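Side-chain contacts in putative type III secretion protein YscO (Vibrio parahaemolyticus, PDB 4MH6), which is of unknown function but is probably a coiled-coil component of the type III secretion machinery: residues Q73-E76 with E77-A81; A135-A138 with H139-E143. All blocks are in the same frame, centred on the assembly; numbering follows the deposited sequence.

Contact 1 of 2, residues Q73-E76 with E77-A81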
# COMPACT_ATOMS: atom_id res chain seq x y z
N GLN A 73 2.67 -37.16 -2.76
CA GLN A 73 3.20 -38.11 -3.73
C GLN A 73 3.40 -39.45 -3.08
O GLN A 73 2.97 -40.46 -3.61
CB GLN A 73 4.52 -37.63 -4.32
CG GLN A 73 4.36 -36.49 -5.31
CD GLN A 73 5.69 -35.99 -5.87
OE1 GLN A 73 5.83 -35.76 -7.07
NE2 GLN A 73 6.69 -35.85 -5.00
N GLU A 74 4.05 -39.44 -1.92
CA GLU A 74 4.31 -40.68 -1.21
C GLU A 74 3.06 -41.42 -0.79
O GLU A 74 2.97 -42.66 -0.94
CB GLU A 74 5.15 -40.41 0.02
CG GLU A 74 6.60 -40.27 -0.29
CD GLU A 74 7.44 -40.02 0.94
OE1 GLU A 74 6.88 -39.63 1.99
OE2 GLU A 74 8.68 -40.20 0.84
N GLU A 75 2.11 -40.67 -0.26
CA GLU A 75 0.87 -41.22 0.24
C GLU A 75 0.04 -41.79 -0.88
O GLU A 75 -0.66 -42.77 -0.71
CB GLU A 75 0.11 -40.13 1.00
CG GLU A 75 0.83 -39.71 2.28
CD GLU A 75 0.91 -40.84 3.29
OE1 GLU A 75 1.66 -40.72 4.29
OE2 GLU A 75 0.22 -41.85 3.09
N GLU A 76 0.16 -41.19 -2.03
CA GLU A 76 -0.54 -41.65 -3.22
C GLU A 76 0.10 -42.95 -3.74
O GLU A 76 -0.61 -43.90 -4.08
CB GLU A 76 -0.48 -40.51 -4.22
CG GLU A 76 -1.00 -40.80 -5.59
CD GLU A 76 -1.14 -39.52 -6.40
OE1 GLU A 76 -0.88 -39.56 -7.64
OE2 GLU A 76 -1.51 -38.48 -5.81
N GLU A 77 1.43 -43.01 -3.77
CA GLU A 77 2.13 -44.21 -4.22
C GLU A 77 1.91 -45.39 -3.27
O GLU A 77 1.87 -46.55 -3.70
CB GLU A 77 3.61 -43.92 -4.38
CG GLU A 77 3.89 -42.91 -5.49
CD GLU A 77 5.36 -42.55 -5.62
OE1 GLU A 77 5.66 -41.59 -6.35
OE2 GLU A 77 6.20 -43.23 -4.99
N ARG A 78 1.81 -45.10 -1.98
CA ARG A 78 1.55 -46.13 -0.99
C ARG A 78 0.20 -46.79 -1.25
O ARG A 78 0.05 -48.00 -1.15
CB ARG A 78 1.57 -45.49 0.39
CG ARG A 78 2.99 -45.23 0.87
CD ARG A 78 3.04 -44.23 2.01
NE ARG A 78 2.12 -44.56 3.09
CZ ARG A 78 2.37 -45.41 4.07
NH1 ARG A 78 3.52 -46.06 4.12
NH2 ARG A 78 1.46 -45.60 4.99
N ARG A 79 -0.77 -45.98 -1.63
CA ARG A 79 -2.10 -46.47 -1.89
C ARG A 79 -2.21 -47.22 -3.21
O ARG A 79 -2.98 -48.16 -3.31
CB ARG A 79 -3.09 -45.33 -1.77
CG ARG A 79 -3.27 -44.95 -0.32
CD ARG A 79 -4.05 -43.67 -0.18
NE ARG A 79 -4.29 -43.36 1.23
CZ ARG A 79 -3.37 -42.86 2.05
NH1 ARG A 79 -2.13 -42.63 1.63
NH2 ARG A 79 -3.70 -42.60 3.31
N PHE A 80 -1.45 -46.80 -4.21
CA PHE A 80 -1.49 -47.55 -5.45
C PHE A 80 -0.82 -48.91 -5.25
O PHE A 80 -1.25 -49.91 -5.82
CB PHE A 80 -0.78 -46.81 -6.58
CG PHE A 80 -1.53 -45.61 -7.09
CD1 PHE A 80 -2.81 -45.75 -7.61
CD2 PHE A 80 -0.91 -44.36 -7.17
CE1 PHE A 80 -3.48 -44.65 -8.12
CE2 PHE A 80 -1.58 -43.27 -7.69
CZ PHE A 80 -2.87 -43.42 -8.16
N ALA A 81 0.24 -48.93 -4.44
CA ALA A 81 1.01 -50.13 -4.15
C ALA A 81 0.16 -51.13 -3.37
O ALA A 81 0.10 -52.31 -3.71
CB ALA A 81 2.27 -49.78 -3.36
O HOH W 1 -0.65 -43.31 5.32

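Contact 2 of 2, residues A135-A138 with H139-E143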
# COMPACT_ATOMS: atom_id res chain seq x y z
N ALA A 135 0.92 10.67 -2.81
CA ALA A 135 1.87 11.31 -1.91
C ALA A 135 2.70 12.30 -2.69
O ALA A 135 2.93 13.40 -2.22
CB ALA A 135 2.74 10.29 -1.24
N LEU A 136 3.16 11.91 -3.88
CA LEU A 136 3.95 12.81 -4.72
C LEU A 136 3.14 14.07 -5.07
O LEU A 136 3.63 15.19 -4.94
CB LEU A 136 4.41 12.09 -5.99
CG LEU A 136 5.47 10.99 -5.80
CD1 LEU A 136 5.64 10.12 -7.04
CD2 LEU A 136 6.80 11.58 -5.36
N GLN A 137 1.89 13.86 -5.48
CA GLN A 137 1.02 14.97 -5.83
C GLN A 137 0.72 15.87 -4.61
O GLN A 137 0.70 17.10 -4.73
CB GLN A 137 -0.27 14.46 -6.47
CG GLN A 137 -1.20 15.57 -6.93
CD GLN A 137 -0.55 16.54 -7.95
OE1 GLN A 137 -0.45 17.77 -7.71
NE2 GLN A 137 -0.07 15.98 -9.06
N ALA A 138 0.52 15.26 -3.45
CA ALA A 138 0.25 16.02 -2.24
C ALA A 138 1.46 16.88 -1.93
O ALA A 138 1.33 18.02 -1.47
CB ALA A 138 -0.02 15.11 -1.09
N HIS A 139 2.65 16.33 -2.18
CA HIS A 139 3.87 17.10 -1.92
C HIS A 139 4.06 18.21 -2.94
O HIS A 139 4.49 19.29 -2.57
CB HIS A 139 5.10 16.20 -1.82
CG HIS A 139 5.25 15.55 -0.48
ND1 HIS A 139 5.76 16.22 0.61
CD2 HIS A 139 4.95 14.30 -0.05
CE1 HIS A 139 5.77 15.42 1.65
NE2 HIS A 139 5.28 14.25 1.28
N LYS A 140 3.75 17.95 -4.22
CA LYS A 140 3.91 18.99 -5.23
C LYS A 140 2.98 20.15 -4.92
O LYS A 140 3.33 21.31 -5.11
CB LYS A 140 3.64 18.47 -6.64
CG LYS A 140 4.74 17.55 -7.14
CD LYS A 140 4.50 17.05 -8.55
CE LYS A 140 5.64 16.13 -8.98
NZ LYS A 140 5.51 15.56 -10.35
N THR A 141 1.81 19.82 -4.40
CA THR A 141 0.80 20.81 -4.05
C THR A 141 1.23 21.64 -2.83
O THR A 141 1.06 22.84 -2.80
CB THR A 141 -0.55 20.10 -3.83
OG1 THR A 141 -0.97 19.48 -5.07
CG2 THR A 141 -1.61 21.09 -3.34
N LYS A 142 1.79 20.97 -1.83
CA LYS A 142 2.30 21.63 -0.64
C LYS A 142 3.35 22.65 -1.04
O LYS A 142 3.28 23.80 -0.61
CB LYS A 142 2.95 20.63 0.32
CG LYS A 142 3.56 21.28 1.55
CD LYS A 142 4.43 20.34 2.38
CE LYS A 142 5.76 20.04 1.70
NZ LYS A 142 6.63 19.15 2.53
N GLU A 143 4.33 22.23 -1.85
CA GLU A 143 5.41 23.12 -2.27
C GLU A 143 4.86 24.31 -3.03
O GLU A 143 5.37 25.42 -2.93
CB GLU A 143 6.44 22.40 -3.15
CG GLU A 143 7.05 21.13 -2.56
CD GLU A 143 7.74 21.30 -1.20
OE1 GLU A 143 7.94 22.45 -0.72
OE2 GLU A 143 8.10 20.25 -0.60

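Contact 1 of 2, residues Q73-E76 with E77-A81
Glu75 OE2 is the hub of a salt-bridge network one helical turn deep, taking Arg79 NH1 at 2.9 Å and, more weakly, Arg78 NE at 3.3 Å. The Arg79 bond is fairly straight (161° at the hydrogen) and uses the anti lone pair of OE2, with the oxygen close to the guanidinium plane, though the carboxylate and guanidinium planes stand 64° apart. The same NH1 also donates to the backbone carbonyl, Glu75 O, at 2.8 Å, from above the carbonyl plane, so one nitrogen grips both ends of Glu75. A water bridges Glu75 OE2 and Arg78 NH2. The bend at chi2 of Glu75 (-65°) swings its carboxylate round toward the C-terminal side, where both arginines lie. These are i to i+3 and i to i+4 bridges along a helix, in a predicted coiled coil. Farther round, Glu76 runs alongside Phe80, OE1 at the ring edge in its plane, and Phe80 N bonds to Glu76 O at 3.0 Å. Glu76 OE1 forms a salt bridge with Arg104 and OE2 with Arg72; Arg79 NE forms one with Glu99. Across the hairpin, helix 90-167 packs against this turn: Leu103 meets Glu75 and Arg79, Leu96 meets Arg79, and Ile100 meets Phe80.

Contact 2 of 2, residues A135-A138 with H139-E143
Thr141 folds its hydroxyl back onto the preceding turn, where OG1 donates to Gln137 O at 2.9 Å. That carbonyl also accepts the backbone bond from Thr141 N at 3.0 Å, and the two donors reach it from opposite faces of its plane. The chi1 of -63° sets OG1 beside the threonine's own backbone N, from where it can reach the carbonyl four residues back. Such a bond is a familiar feature inside helices, and here it lets the polar side chain sit against its own helix beside the partner helix. Gln137 OE1 lies 3.2 Å from Thr141 OG1, brought there by a chain bent at chi2 (58°). Main-chain hydrogen bonds of the i to i+4 kind carry the rest of the turn: His139 N to Ala135 O, Lys140 N to Leu136 O and Lys142 N to Ala138 O. The His139 ring sets its edge by Ala135 O, while the first carbons of Lys140 run past Leu136 O. On the partner helix, His139 NE2 is hydrogen-bonded to Asp41 OD1. Against that helix, 18-84, the small side chain of buried Ala135 packs on Ala40 and Asp41, Thr141 touches Lys33, and Lys142 touches Lys34.

Contacts 1 and 2 sit on opposite arms of one long helical hairpin and on opposite sides of the chain's centre. Residues 73-81 come first, near the end of helix 18-84 and close to the turn; residues 135-143 follow on helix 90-167, well beyond it. Their centres are 61 Å apart and their nearest atoms about 46 Å, so the two do not touch. Each is local to its own helix, yet each also meets the other arm: contact 1 pairs with the start of helix 90-167, contact 2 with the early part of helix 18-84. Together they sample two widely separated levels of the antiparallel pair that forms this elongated protein.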